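Local coordinates for GTP-binding protein (Pyrococcus horikoshii, PDB 1WXQ) that is of unknown function but probably binds GTP through an Obg-type G domain and may hydrolyse ATP, and also carries a TGS domain, at residues A[1-6]-A[71-76]; A[40-45]-A[307-312]; A[173-178]-A[212-217]; A[323-328]-A[337-342]; A[341-346]-A[356-361]. One frame throughout, in Å; residues are numbered along the deposited sequence.

Contact 1: residues A[1-6]-A[71-76]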
# COMPACT_ATOMS: atom_id res chain seq x y z
N MSE A 1 7.01 3.83 -4.62
CA MSE A 1 5.86 3.38 -3.79
C MSE A 1 6.13 3.64 -2.31
O MSE A 1 7.24 3.45 -1.82
CB MSE A 1 5.60 1.90 -4.02
CG MSE A 1 4.31 1.39 -3.40
SE MSE A 1 4.50 0.92 -1.54
CE MSE A 1 5.02 -0.94 -1.80
N GLU A 2 5.10 4.08 -1.60
CA GLU A 2 5.23 4.39 -0.18
C GLU A 2 3.89 4.31 0.53
O GLU A 2 2.86 4.66 -0.05
CB GLU A 2 5.86 5.78 -0.05
CG GLU A 2 5.23 6.72 0.95
CD GLU A 2 5.44 8.18 0.54
OE1 GLU A 2 4.82 8.60 -0.46
OE2 GLU A 2 6.24 8.89 1.21
N ILE A 3 3.91 3.86 1.79
CA ILE A 3 2.71 3.71 2.61
C ILE A 3 2.65 4.76 3.71
O ILE A 3 3.57 4.87 4.51
CB ILE A 3 2.67 2.33 3.29
CG1 ILE A 3 2.71 1.21 2.25
CG2 ILE A 3 1.42 2.22 4.15
CD1 ILE A 3 2.80 -0.16 2.86
N GLY A 4 1.55 5.50 3.77
CA GLY A 4 1.39 6.52 4.79
C GLY A 4 0.52 6.01 5.93
O GLY A 4 -0.48 5.35 5.69
N VAL A 5 0.92 6.32 7.17
CA VAL A 5 0.18 5.90 8.36
C VAL A 5 -0.48 7.11 9.02
O VAL A 5 0.20 8.04 9.46
CB VAL A 5 1.11 5.24 9.39
CG1 VAL A 5 0.31 4.77 10.58
CG2 VAL A 5 1.85 4.08 8.75
N VAL A 6 -1.81 7.09 9.08
CA VAL A 6 -2.57 8.20 9.62
C VAL A 6 -3.50 7.76 10.73
O VAL A 6 -3.78 6.57 10.86
CB VAL A 6 -3.44 8.86 8.52
CG1 VAL A 6 -2.59 9.28 7.35
CG2 VAL A 6 -4.51 7.87 8.05
N ILE A 71 11.08 -7.84 1.82
CA ILE A 71 11.27 -6.77 0.84
C ILE A 71 10.96 -5.42 1.48
O ILE A 71 9.86 -5.22 1.98
CB ILE A 71 10.32 -7.00 -0.35
CG1 ILE A 71 10.21 -8.50 -0.63
CG2 ILE A 71 10.81 -6.24 -1.57
CD1 ILE A 71 9.11 -8.88 -1.61
N PRO A 72 11.92 -4.48 1.47
CA PRO A 72 11.73 -3.14 2.05
C PRO A 72 10.68 -2.26 1.37
O PRO A 72 10.48 -2.34 0.16
CB PRO A 72 13.13 -2.54 2.01
CG PRO A 72 13.74 -3.18 0.82
CD PRO A 72 13.30 -4.64 0.97
N VAL A 73 10.04 -1.40 2.17
CA VAL A 73 8.97 -0.50 1.72
C VAL A 73 8.98 0.80 2.51
O VAL A 73 9.01 0.78 3.74
CB VAL A 73 7.58 -1.16 1.95
CG1 VAL A 73 6.46 -0.15 1.68
CG2 VAL A 73 7.44 -2.40 1.07
N LYS A 74 8.91 1.93 1.82
CA LYS A 74 8.89 3.23 2.49
C LYS A 74 7.62 3.39 3.31
O LYS A 74 6.54 2.95 2.89
CB LYS A 74 8.96 4.37 1.49
CG LYS A 74 10.34 4.90 1.19
CD LYS A 74 10.25 6.28 0.53
CE LYS A 74 9.48 7.25 1.42
NZ LYS A 74 9.27 8.56 0.76
N MSE A 75 7.75 4.04 4.47
CA MSE A 75 6.62 4.28 5.34
C MSE A 75 6.75 5.69 5.92
O MSE A 75 7.84 6.11 6.30
CB MSE A 75 6.58 3.24 6.46
CG MSE A 75 5.32 3.29 7.31
SE MSE A 75 5.08 1.74 8.43
CE MSE A 75 3.87 0.74 7.27
N VAL A 76 5.63 6.41 5.98
CA VAL A 76 5.60 7.78 6.45
C VAL A 76 4.70 7.96 7.67
O VAL A 76 3.56 7.49 7.68
CB VAL A 76 5.08 8.69 5.31
CG1 VAL A 76 5.07 10.15 5.75
CG2 VAL A 76 5.95 8.51 4.09
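The carboxylate of E2 is the flat group here, and K74 approaches it from above its plane. NZ of K74 lies 3.1 Å from OE2 of E2 in a salt bridge, 59° out of that plane. The methyl CG2 of V76 packs 3.6 Å from CD of the same carboxylate. The K74 chain bends at chi3 (57°), which puts CE 3.6 Å from OE2 of E2. An alanine in place of E2 would probably leave the K74 ammonium without its acid mate and uncover CG2 of V76.

The side chains of I3 and M75 take the other face of the sheet. CG2 of V5 meets CG of M75 at 3.8 Å. CG1 of V73 is touched by CD1 of I3 and by CE of M1. M1 and M75 are selenomethionines.

The two strands run parallel. I3 N bonds to K74 O at 3.0 Å, V76 N to I3 O, and V5 N to V76 O at 2.9 Å. A CA-H...O contact from M75 to I3 O adds to this ladder.

Strand 2-7 runs on toward what is probably the P-loop of the G domain, whose residues V5 touches. It lies between strands 68-77 and 104-110, bonding to the latter through G4 and V6. Strand 39-47 flanks strand 68-77 antiparallel.

Contact 2: residues A[40-45]-A[307-312]; sequences GVTYAI and EVINRV
OD1 of N310 accepts two weak hydrogen bonds, one from the backbone N of I45 and one from NE2 of Q306. The I45 N to N310 OD1 distance is 3.4 Å and the N-H...O angle is only 131°. This is a helix packed on a beta sheet, as in P-loop GTPase folds. Helix 305-316 crosses strand 39-47 at 74° over the short segments, and their axes come within 8.0 Å.

N310 stands one helix residue past I309, and its amide swings back to the strand. CG sits beside the backbone N (chi1 -72°), and this brings it 3.5 Å from I45 O. ND2 of N310 lies 3.1 Å from the same oxygen.

I309 carries the apolar part of the contact. Its CB points to the strand, and the extended chi2 sends CD1 on toward T42. T42 and I309 meet tip to tip. The hydroxyl OG1 of T42 has its polar partner in A20 O, to which it is hydrogen-bonded, so this side chain links the strand to helix 13-21 as well as touching I309.

Other strands complete the bed of the helix. I309 also touches M75 of strand 68-77 and I106 of strand 104-110. V308 and V312 rest on I106 and on V218 of strand 217-222. Strand 39-47 therefore meets one flank of a helix that spans much of the sheet.

The second branch of I309 reaches the backbone: CG2 lies 3.6 Å from Y43 O, an oxygen that also accepts a hydrogen bond from NE2 of Q306.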
# COMPACT_ATOMS: atom_id res chain seq x y z
N GLY A 40 10.45 6.20 7.26
CA GLY A 40 11.18 5.01 7.64
C GLY A 40 11.01 3.90 6.63
O GLY A 40 10.50 4.11 5.53
N VAL A 41 11.46 2.71 7.01
CA VAL A 41 11.36 1.56 6.13
C VAL A 41 10.78 0.38 6.90
O VAL A 41 11.25 0.03 7.99
CB VAL A 41 12.74 1.16 5.58
CG1 VAL A 41 13.71 0.89 6.73
CG2 VAL A 41 12.62 -0.06 4.70
N THR A 42 9.73 -0.20 6.36
CA THR A 42 9.11 -1.36 6.98
C THR A 42 9.38 -2.45 5.97
O THR A 42 10.15 -2.24 5.03
CB THR A 42 7.60 -1.15 7.19
OG1 THR A 42 7.07 -2.28 7.89
CG2 THR A 42 6.88 -1.00 5.87
N TYR A 43 8.76 -3.62 6.14
CA TYR A 43 9.15 -4.71 5.27
C TYR A 43 7.93 -5.53 4.84
O TYR A 43 6.91 -5.58 5.50
CB TYR A 43 10.13 -5.61 6.03
CG TYR A 43 11.52 -5.08 5.89
CD1 TYR A 43 12.13 -5.05 4.64
CD2 TYR A 43 12.24 -4.69 7.02
CE1 TYR A 43 13.45 -4.63 4.52
CE2 TYR A 43 13.56 -4.27 6.90
CZ TYR A 43 14.16 -4.24 5.66
OH TYR A 43 15.46 -3.80 5.53
N ALA A 44 8.06 -6.16 3.65
CA ALA A 44 6.97 -7.00 3.16
C ALA A 44 7.36 -8.48 3.15
O ALA A 44 8.13 -8.94 2.32
CB ALA A 44 6.61 -6.53 1.75
N ILE A 45 6.83 -9.21 4.14
CA ILE A 45 7.23 -10.60 4.31
C ILE A 45 6.23 -11.58 3.68
O ILE A 45 5.06 -11.62 4.03
CB ILE A 45 7.35 -10.87 5.81
CG1 ILE A 45 8.21 -9.78 6.47
CG2 ILE A 45 8.03 -12.22 6.05
CD1 ILE A 45 8.22 -9.88 7.99
N GLU A 307 0.33 -8.20 9.25
CA GLU A 307 -0.80 -8.57 8.39
C GLU A 307 -1.29 -7.35 7.60
O GLU A 307 -1.51 -7.41 6.39
CB GLU A 307 -1.94 -9.11 9.27
CG GLU A 307 -2.96 -9.97 8.57
CD GLU A 307 -4.11 -10.36 9.50
OE1 GLU A 307 -3.83 -10.63 10.69
OE2 GLU A 307 -5.27 -10.39 9.03
N VAL A 308 -1.45 -6.23 8.30
CA VAL A 308 -1.89 -5.02 7.66
C VAL A 308 -0.95 -4.62 6.51
O VAL A 308 -1.41 -4.32 5.41
CB VAL A 308 -1.98 -3.86 8.66
CG1 VAL A 308 -2.25 -2.56 7.93
CG2 VAL A 308 -3.08 -4.14 9.68
N ILE A 309 0.35 -4.63 6.77
CA ILE A 309 1.33 -4.25 5.75
C ILE A 309 1.33 -5.19 4.55
O ILE A 309 1.48 -4.74 3.40
CB ILE A 309 2.75 -4.14 6.36
CG1 ILE A 309 2.76 -3.00 7.39
CG2 ILE A 309 3.77 -3.92 5.26
CD1 ILE A 309 4.04 -2.88 8.19
N ASN A 310 1.13 -6.48 4.79
CA ASN A 310 1.08 -7.43 3.68
C ASN A 310 -0.20 -7.17 2.86
O ASN A 310 -0.19 -7.29 1.63
CB ASN A 310 1.11 -8.89 4.17
CG ASN A 310 2.48 -9.33 4.73
OD1 ASN A 310 3.49 -8.62 4.61
ND2 ASN A 310 2.51 -10.52 5.34
N ARG A 311 -1.30 -6.82 3.53
CA ARG A 311 -2.55 -6.59 2.81
C ARG A 311 -2.47 -5.33 1.97
O ARG A 311 -3.09 -5.25 0.91
CB ARG A 311 -3.76 -6.51 3.77
CG ARG A 311 -4.13 -7.84 4.44
CD ARG A 311 -4.50 -8.94 3.40
NE ARG A 311 -5.78 -8.69 2.76
CZ ARG A 311 -6.97 -8.88 3.34
NH1 ARG A 311 -7.04 -9.34 4.58
NH2 ARG A 311 -8.08 -8.59 2.69
N VAL A 312 -1.70 -4.35 2.44
CA VAL A 312 -1.55 -3.12 1.66
C VAL A 312 -0.75 -3.38 0.37
O VAL A 312 -1.17 -3.02 -0.73
CB VAL A 312 -0.80 -2.02 2.45
CG1 VAL A 312 -0.56 -0.84 1.53
CG2 VAL A 312 -1.59 -1.59 3.67

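Contact 3: residues A[173-178]-A[212-217]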
# COMPACT_ATOMS: atom_id res chain seq x y z
N SER A 173 -1.07 15.75 -10.83
CA SER A 173 0.18 14.96 -10.87
C SER A 173 0.86 14.98 -9.51
O SER A 173 1.57 14.04 -9.16
CB SER A 173 1.16 15.53 -11.91
OG SER A 173 0.89 15.04 -13.21
N GLY A 174 0.64 16.05 -8.75
CA GLY A 174 1.26 16.16 -7.44
C GLY A 174 0.84 15.15 -6.38
O GLY A 174 1.48 15.04 -5.33
N ILE A 175 -0.24 14.42 -6.64
CA ILE A 175 -0.71 13.46 -5.66
C ILE A 175 -0.43 12.02 -6.07
O ILE A 175 -0.61 11.09 -5.29
CB ILE A 175 -2.22 13.66 -5.38
CG1 ILE A 175 -2.45 15.06 -4.81
CG2 ILE A 175 -2.73 12.64 -4.38
CD1 ILE A 175 -2.41 16.17 -5.83
N GLY A 176 0.02 11.83 -7.31
CA GLY A 176 0.32 10.49 -7.78
C GLY A 176 -0.65 9.96 -8.82
O GLY A 176 -0.64 8.77 -9.13
N VAL A 177 -1.48 10.83 -9.39
CA VAL A 177 -2.46 10.41 -10.39
C VAL A 177 -1.88 10.21 -11.83
O VAL A 177 -1.14 11.06 -12.29
CB VAL A 177 -3.61 11.44 -10.44
CG1 VAL A 177 -4.59 11.07 -11.54
CG2 VAL A 177 -4.35 11.52 -9.10
N ASN A 178 -2.20 9.09 -12.50
CA ASN A 178 -1.87 8.66 -13.82
C ASN A 178 -2.86 9.31 -14.75
O ASN A 178 -4.03 9.48 -14.44
CB ASN A 178 -2.02 7.14 -13.88
CG ASN A 178 -0.66 6.51 -14.06
OD1 ASN A 178 -0.16 6.37 -15.17
ND2 ASN A 178 -0.06 6.11 -12.93
N ARG A 212 -10.38 6.81 -3.98
CA ARG A 212 -10.56 5.37 -3.88
C ARG A 212 -9.45 4.58 -4.56
O ARG A 212 -9.05 3.52 -4.09
CB ARG A 212 -11.90 4.97 -4.48
CG ARG A 212 -12.95 4.44 -3.48
CD ARG A 212 -14.06 3.79 -4.29
NE ARG A 212 -13.46 3.18 -5.47
CZ ARG A 212 -14.13 2.79 -6.56
NH1 ARG A 212 -15.45 2.95 -6.64
NH2 ARG A 212 -13.45 2.27 -7.59
N VAL A 213 -8.95 5.11 -5.67
CA VAL A 213 -7.89 4.46 -6.43
C VAL A 213 -6.48 4.95 -6.11
O VAL A 213 -5.54 4.16 -6.13
CB VAL A 213 -8.14 4.63 -7.95
CG1 VAL A 213 -6.99 4.06 -8.74
CG2 VAL A 213 -9.43 3.94 -8.35
N ASN A 214 -6.35 6.25 -5.80
CA ASN A 214 -5.06 6.92 -5.51
C ASN A 214 -4.70 6.95 -4.02
O ASN A 214 -3.53 7.06 -3.66
CB ASN A 214 -5.11 8.35 -6.07
CG ASN A 214 -3.84 9.16 -5.79
OD1 ASN A 214 -3.71 9.80 -4.74
ND2 ASN A 214 -2.89 9.15 -6.73
N LYS A 215 -5.69 6.88 -3.16
CA LYS A 215 -5.43 6.89 -1.73
C LYS A 215 -6.19 5.75 -1.07
O LYS A 215 -6.93 5.94 -0.12
CB LYS A 215 -5.83 8.24 -1.15
CG LYS A 215 -4.89 9.36 -1.59
CD LYS A 215 -3.46 9.11 -1.09
CE LYS A 215 -2.45 10.14 -1.59
NZ LYS A 215 -1.94 9.85 -2.96
N PRO A 216 -6.01 4.53 -1.58
CA PRO A 216 -6.70 3.37 -1.01
C PRO A 216 -6.11 3.12 0.36
O PRO A 216 -4.93 3.39 0.60
CB PRO A 216 -6.35 2.26 -1.99
CG PRO A 216 -4.95 2.61 -2.38
CD PRO A 216 -5.03 4.10 -2.60
N MSE A 217 -6.91 2.60 1.27
CA MSE A 217 -6.37 2.36 2.59
C MSE A 217 -6.79 1.09 3.27
O MSE A 217 -7.75 0.43 2.87
CB MSE A 217 -6.65 3.55 3.50
CG MSE A 217 -8.01 4.22 3.37
SE MSE A 217 -8.06 5.80 4.53
CE MSE A 217 -8.78 7.06 3.26
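Polar contacts between K215, N214 and I175 dominate. NZ of K215 gives a hydrogen bond to I175 O at 3.0 Å, lying in the carbonyl plane with a C=O...N angle of 152°. ND2 of N214 adds a weak bond to the same oxygen at 3.3 Å, so I175 O receives two donors. The ammonium also bonds to N214 O, from above that carbonyl plane, and to A102 O and R100 O. Backbone carbonyls thus satisfy much of this buried charge. Bends at chi2 and chi4 (-83°) fold the lysine chain and place NZ among them.

The packing contacts are fewer. CG2 of I175 packs 3.8 Å from CE of K215, the two side chains crossing at about a right angle. CG2 of V177 packs against the amide of N214, 3.7 Å from ND2, again crosswise.

The backbone at G176 has a positive phi (109°). At these backbone angles a CB would jam against the carbonyl O of I175, which calls for glycine.

N214 ends helix 200-214, and K215 starts the turn into strand 217-222. The loop 173-178 joins helices 164-171 and 179-188. I175 touches W141 of helix 127-147, and V177 touches V182 of helix 179-188.

Contact 4: residues A[323-328]-A[337-342]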
# COMPACT_ATOMS: atom_id res chain seq x y z
N TYR A 323 11.77 -11.82 -9.44
CA TYR A 323 13.24 -11.79 -9.43
C TYR A 323 13.91 -11.98 -10.78
O TYR A 323 13.76 -13.04 -11.39
CB TYR A 323 13.78 -12.87 -8.50
CG TYR A 323 13.31 -12.79 -7.06
CD1 TYR A 323 12.01 -13.14 -6.70
CD2 TYR A 323 14.20 -12.41 -6.05
CE1 TYR A 323 11.61 -13.13 -5.37
CE2 TYR A 323 13.80 -12.39 -4.72
CZ TYR A 323 12.51 -12.76 -4.38
OH TYR A 323 12.15 -12.77 -3.05
N PRO A 324 14.66 -10.97 -11.25
CA PRO A 324 15.37 -11.03 -12.53
C PRO A 324 16.77 -11.60 -12.35
O PRO A 324 17.51 -11.19 -11.45
CB PRO A 324 15.42 -9.58 -12.96
CG PRO A 324 15.65 -8.90 -11.67
CD PRO A 324 14.66 -9.59 -10.74
N VAL A 325 17.12 -12.55 -13.21
CA VAL A 325 18.42 -13.19 -13.17
C VAL A 325 19.17 -13.02 -14.49
O VAL A 325 18.63 -12.47 -15.46
CB VAL A 325 18.28 -14.71 -12.89
CG1 VAL A 325 17.75 -14.93 -11.48
CG2 VAL A 325 17.35 -15.34 -13.92
N HIS A 326 20.41 -13.50 -14.52
CA HIS A 326 21.25 -13.43 -15.71
C HIS A 326 21.30 -14.85 -16.27
O HIS A 326 21.38 -15.07 -17.47
CB HIS A 326 22.59 -12.77 -15.36
CG HIS A 326 23.44 -12.43 -16.55
ND1 HIS A 326 24.76 -12.07 -16.44
CD2 HIS A 326 23.14 -12.37 -17.87
CE1 HIS A 326 25.24 -11.79 -17.64
NE2 HIS A 326 24.28 -11.97 -18.52
N ASP A 327 21.20 -15.79 -15.31
CA ASP A 327 21.28 -17.18 -15.73
C ASP A 327 20.22 -18.07 -15.02
O ASP A 327 20.28 -18.26 -13.81
CB ASP A 327 22.67 -17.70 -15.31
CG ASP A 327 22.98 -19.12 -15.77
OD1 ASP A 327 22.25 -20.06 -15.37
OD2 ASP A 327 23.95 -19.29 -16.55
N GLU A 328 19.25 -18.55 -15.79
CA GLU A 328 18.18 -19.37 -15.25
C GLU A 328 18.74 -20.74 -14.88
O GLU A 328 19.89 -20.84 -14.44
CB GLU A 328 17.05 -19.54 -16.27
CG GLU A 328 17.24 -18.76 -17.57
CD GLU A 328 18.34 -19.31 -18.47
OE1 GLU A 328 19.53 -19.26 -18.07
OE2 GLU A 328 18.02 -19.80 -19.57
N ASN A 337 26.20 -13.32 -8.29
CA ASN A 337 25.39 -13.66 -7.13
C ASN A 337 24.04 -14.24 -7.55
O ASN A 337 23.54 -13.97 -8.63
CB ASN A 337 25.17 -12.40 -6.30
CG ASN A 337 26.50 -11.76 -5.99
OD1 ASN A 337 27.10 -11.09 -6.82
ND2 ASN A 337 26.95 -11.94 -4.73
N VAL A 338 23.47 -15.10 -6.68
CA VAL A 338 22.21 -15.75 -7.03
C VAL A 338 21.00 -15.02 -6.43
O VAL A 338 21.01 -14.61 -5.27
CB VAL A 338 22.26 -17.19 -6.52
CG1 VAL A 338 22.73 -17.20 -5.07
CG2 VAL A 338 20.89 -17.82 -6.61
N LEU A 339 19.96 -14.87 -7.25
CA LEU A 339 18.73 -14.16 -6.88
C LEU A 339 19.01 -12.86 -6.14
O LEU A 339 18.42 -12.61 -5.09
CB LEU A 339 17.82 -15.05 -6.03
CG LEU A 339 17.19 -16.26 -6.73
CD1 LEU A 339 16.40 -17.07 -5.72
CD2 LEU A 339 16.29 -15.80 -7.85
N PRO A 340 19.90 -12.01 -6.69
CA PRO A 340 20.31 -10.72 -6.13
C PRO A 340 19.22 -9.69 -5.81
O PRO A 340 19.23 -9.10 -4.73
CB PRO A 340 21.30 -10.18 -7.17
CG PRO A 340 21.87 -11.44 -7.76
CD PRO A 340 20.63 -12.27 -7.94
N HIS A 341 18.30 -9.47 -6.74
CA HIS A 341 17.25 -8.48 -6.49
C HIS A 341 15.82 -8.96 -6.64
O HIS A 341 15.54 -9.95 -7.33
CB HIS A 341 17.44 -7.26 -7.40
CG HIS A 341 18.82 -6.69 -7.36
ND1 HIS A 341 19.86 -7.24 -8.08
CD2 HIS A 341 19.33 -5.63 -6.69
CE1 HIS A 341 20.96 -6.53 -7.85
NE2 HIS A 341 20.66 -5.56 -7.01
N VAL A 342 14.92 -8.24 -5.98
CA VAL A 342 13.50 -8.54 -6.02
C VAL A 342 12.75 -7.25 -6.29
O VAL A 342 13.07 -6.20 -5.73
CB VAL A 342 13.00 -9.09 -4.67
CG1 VAL A 342 13.32 -8.10 -3.55
CG2 VAL A 342 11.50 -9.31 -4.73
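Y323, L339 and V342 have the most surface buried here. The aromatic ring of Y323 is covered on one face by V342. CB of V342 lies 3.8 Å from the ring centroid and 28° off the normal, a CH-pi contact. CG2 of V342, anti to its backbone N, is the methyl that sits over the same face, displaced toward the rim and 3.6 Å from CZ of Y323. The two side chains lie alongside and point the same way.

H341 O approaches the tyrosine obliquely, 3.1 Å from CD2 of Y323, and it also lies 3.5 Å from CD of P324.

Y323 is on strand 319-325, and residues 337-342 lead into strand 343-346. The two strands pair antiparallel in the four-stranded sheet of the TGS domain, which has a ubiquitin-like fold. The ring of Y323 also meets that of H48, with the planes at about 45°.

An alanine at Y323 would probably leave CB and CG2 of V342 without the ring they pack on and take from H48 its ring partner.

L339 uses one methyl. Its CD2 lies 3.9 Å from CB of Y323 and 4.0 Å from CG1 of V325, and the L339 and V325 side chains run side by side. L339 also touches I389 of strand 388-394, while its carbonyl O is hydrogen-bonded to OH of Y62.

Contact 5: residues A[341-346]-A[356-361]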
# COMPACT_ATOMS: atom_id res chain seq x y z
N HIS A 341 18.30 -9.47 -6.74
CA HIS A 341 17.25 -8.48 -6.49
C HIS A 341 15.82 -8.96 -6.64
O HIS A 341 15.54 -9.95 -7.33
CB HIS A 341 17.44 -7.26 -7.40
CG HIS A 341 18.82 -6.69 -7.36
ND1 HIS A 341 19.86 -7.24 -8.08
CD2 HIS A 341 19.33 -5.63 -6.69
CE1 HIS A 341 20.96 -6.53 -7.85
NE2 HIS A 341 20.66 -5.56 -7.01
N VAL A 342 14.92 -8.24 -5.98
CA VAL A 342 13.50 -8.54 -6.02
C VAL A 342 12.75 -7.25 -6.29
O VAL A 342 13.07 -6.20 -5.73
CB VAL A 342 13.00 -9.09 -4.67
CG1 VAL A 342 13.32 -8.10 -3.55
CG2 VAL A 342 11.50 -9.31 -4.73
N PHE A 343 11.75 -7.33 -7.15
CA PHE A 343 10.96 -6.14 -7.45
C PHE A 343 9.46 -6.37 -7.25
O PHE A 343 8.92 -7.43 -7.56
CB PHE A 343 11.25 -5.67 -8.88
CG PHE A 343 12.63 -5.10 -9.05
CD1 PHE A 343 12.93 -3.82 -8.58
CD2 PHE A 343 13.64 -5.85 -9.64
CE1 PHE A 343 14.23 -3.31 -8.69
CE2 PHE A 343 14.95 -5.34 -9.75
CZ PHE A 343 15.24 -4.07 -9.27
N LEU A 344 8.82 -5.36 -6.67
CA LEU A 344 7.39 -5.39 -6.45
C LEU A 344 6.79 -4.90 -7.78
O LEU A 344 6.92 -3.73 -8.14
CB LEU A 344 7.03 -4.42 -5.31
CG LEU A 344 7.28 -4.74 -3.83
CD1 LEU A 344 6.60 -3.74 -2.88
CD2 LEU A 344 6.77 -6.16 -3.56
N MSE A 345 6.18 -5.82 -8.52
CA MSE A 345 5.55 -5.49 -9.79
C MSE A 345 4.03 -5.46 -9.63
O MSE A 345 3.47 -6.22 -8.84
CB MSE A 345 5.90 -6.54 -10.84
CG MSE A 345 7.39 -6.80 -11.00
SE MSE A 345 8.33 -5.15 -11.26
CE MSE A 345 7.68 -4.75 -13.05
N LYS A 346 3.37 -4.59 -10.38
CA LYS A 346 1.93 -4.53 -10.33
C LYS A 346 1.39 -5.69 -11.13
O LYS A 346 1.91 -6.06 -12.17
CB LYS A 346 1.49 -3.21 -10.95
CG LYS A 346 -0.02 -3.12 -11.11
CD LYS A 346 -0.71 -2.61 -9.85
CE LYS A 346 -2.24 -2.58 -9.99
NZ LYS A 346 -2.83 -1.95 -8.81
N PHE A 356 12.46 -2.59 -17.41
CA PHE A 356 12.57 -1.17 -17.12
C PHE A 356 12.87 -0.87 -15.66
O PHE A 356 13.59 0.08 -15.34
CB PHE A 356 11.32 -0.42 -17.59
CG PHE A 356 11.33 -0.11 -19.06
CD1 PHE A 356 12.18 0.86 -19.58
CD2 PHE A 356 10.51 -0.81 -19.94
CE1 PHE A 356 12.21 1.13 -20.95
CE2 PHE A 356 10.53 -0.54 -21.31
CZ PHE A 356 11.38 0.43 -21.81
N LYS A 357 12.33 -1.68 -14.76
CA LYS A 357 12.61 -1.47 -13.35
C LYS A 357 14.12 -1.52 -13.15
O LYS A 357 14.66 -0.76 -12.36
CB LYS A 357 11.93 -2.53 -12.48
CG LYS A 357 10.50 -2.22 -12.15
CD LYS A 357 10.36 -0.81 -11.58
CE LYS A 357 8.95 -0.58 -11.06
NZ LYS A 357 8.60 -1.58 -10.00
N VAL A 358 14.79 -2.43 -13.86
CA VAL A 358 16.24 -2.55 -13.75
C VAL A 358 16.88 -1.33 -14.43
O VAL A 358 17.51 -0.51 -13.77
CB VAL A 358 16.78 -3.84 -14.43
CG1 VAL A 358 18.28 -3.99 -14.15
CG2 VAL A 358 16.01 -5.07 -13.94
N HIS A 359 16.71 -1.21 -15.75
CA HIS A 359 17.31 -0.08 -16.45
C HIS A 359 16.68 0.24 -17.81
O HIS A 359 16.28 -0.66 -18.53
CB HIS A 359 18.81 -0.32 -16.63
CG HIS A 359 19.58 0.90 -17.00
ND1 HIS A 359 19.57 2.05 -16.24
CD2 HIS A 359 20.42 1.15 -18.04
CE1 HIS A 359 20.38 2.95 -16.78
NE2 HIS A 359 20.90 2.42 -17.87
N THR A 360 16.62 1.53 -18.13
CA THR A 360 16.07 2.02 -19.38
C THR A 360 16.46 1.17 -20.60
O THR A 360 15.59 0.69 -21.33
CB THR A 360 16.54 3.50 -19.67
OG1 THR A 360 15.85 4.41 -18.81
CG2 THR A 360 16.25 3.89 -21.12
N ASP A 361 17.76 1.01 -20.83
CA ASP A 361 18.23 0.25 -21.98
C ASP A 361 17.78 -1.20 -21.98
O ASP A 361 17.35 -1.72 -23.01
CB ASP A 361 19.75 0.31 -22.06
CG ASP A 361 20.26 1.72 -22.06
OD1 ASP A 361 19.74 2.52 -22.86
OD2 ASP A 361 21.16 2.03 -21.26
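K357 makes most of the contact from the helix, first with F343. Its CB lies over one face of the F343 ring, 4.2 Å above the plane and offset toward the rim, with CD1 of F343 the nearest ring atom. The next carbon, CG, leaves beside the backbone N (chi1 -84°) and reaches M345. K357 CG is 3.8 Å from SE of M345, a selenomethionine, and 3.9 Å from its CE. The M345 chain is bent at chi2 and chi3, and M345 and K357 meet tip to tip.

The far end of K357 then bends at chi4 (58°). This places NZ 3.8 Å from SE of M345 and 3.3 Å from the carbonyl O of L344. One lysine therefore spans three consecutive residues of the strand. It does so by ring packing, by its aliphatic carbons and by the nearness of its ammonium to a backbone oxygen.

V358 follows and touches the same aromatic ring. Its CG2 comes obliquely to CE2 of F343 at 4.3 Å.

H359 leaves the helical path and stands at the N-cap position of helix 360-364. From there the chain runs away from the strand.

The contact lies near the surface of the TGS domain. Helix 351-358 packs against strand 343-346, an outermost strand of the sheet, as in ubiquitin-like folds. F343 also touches L354 of that helix and P324 of strand 319-325. Backbone bonds from F343 to V322 and from M345 to I320 join the two strands, and L344 reaches across to M1 and I71.

How the contacts relate
Contacts 1 and 2 share the sheet of the G domain, their centres 8 Å apart. A44 N lies 2.6 Å from I71 O and G40 N 2.8 Å from M75 O, probable backbone bonds between strands 39-47 and 68-77. Contact 3 lies about 14 Å from contact 1, centre to centre, and does not touch it. Contacts 4 and 5 share H341 and V342 and belong to the TGS sheet. They touch contact 1: CE of M1 packs 3.4 Å from CD1 of L344, and CG2 of I71 lies 3.7 Å from CG1 of V342. Of the five, contact 1 touches the probable P-loop, through V5.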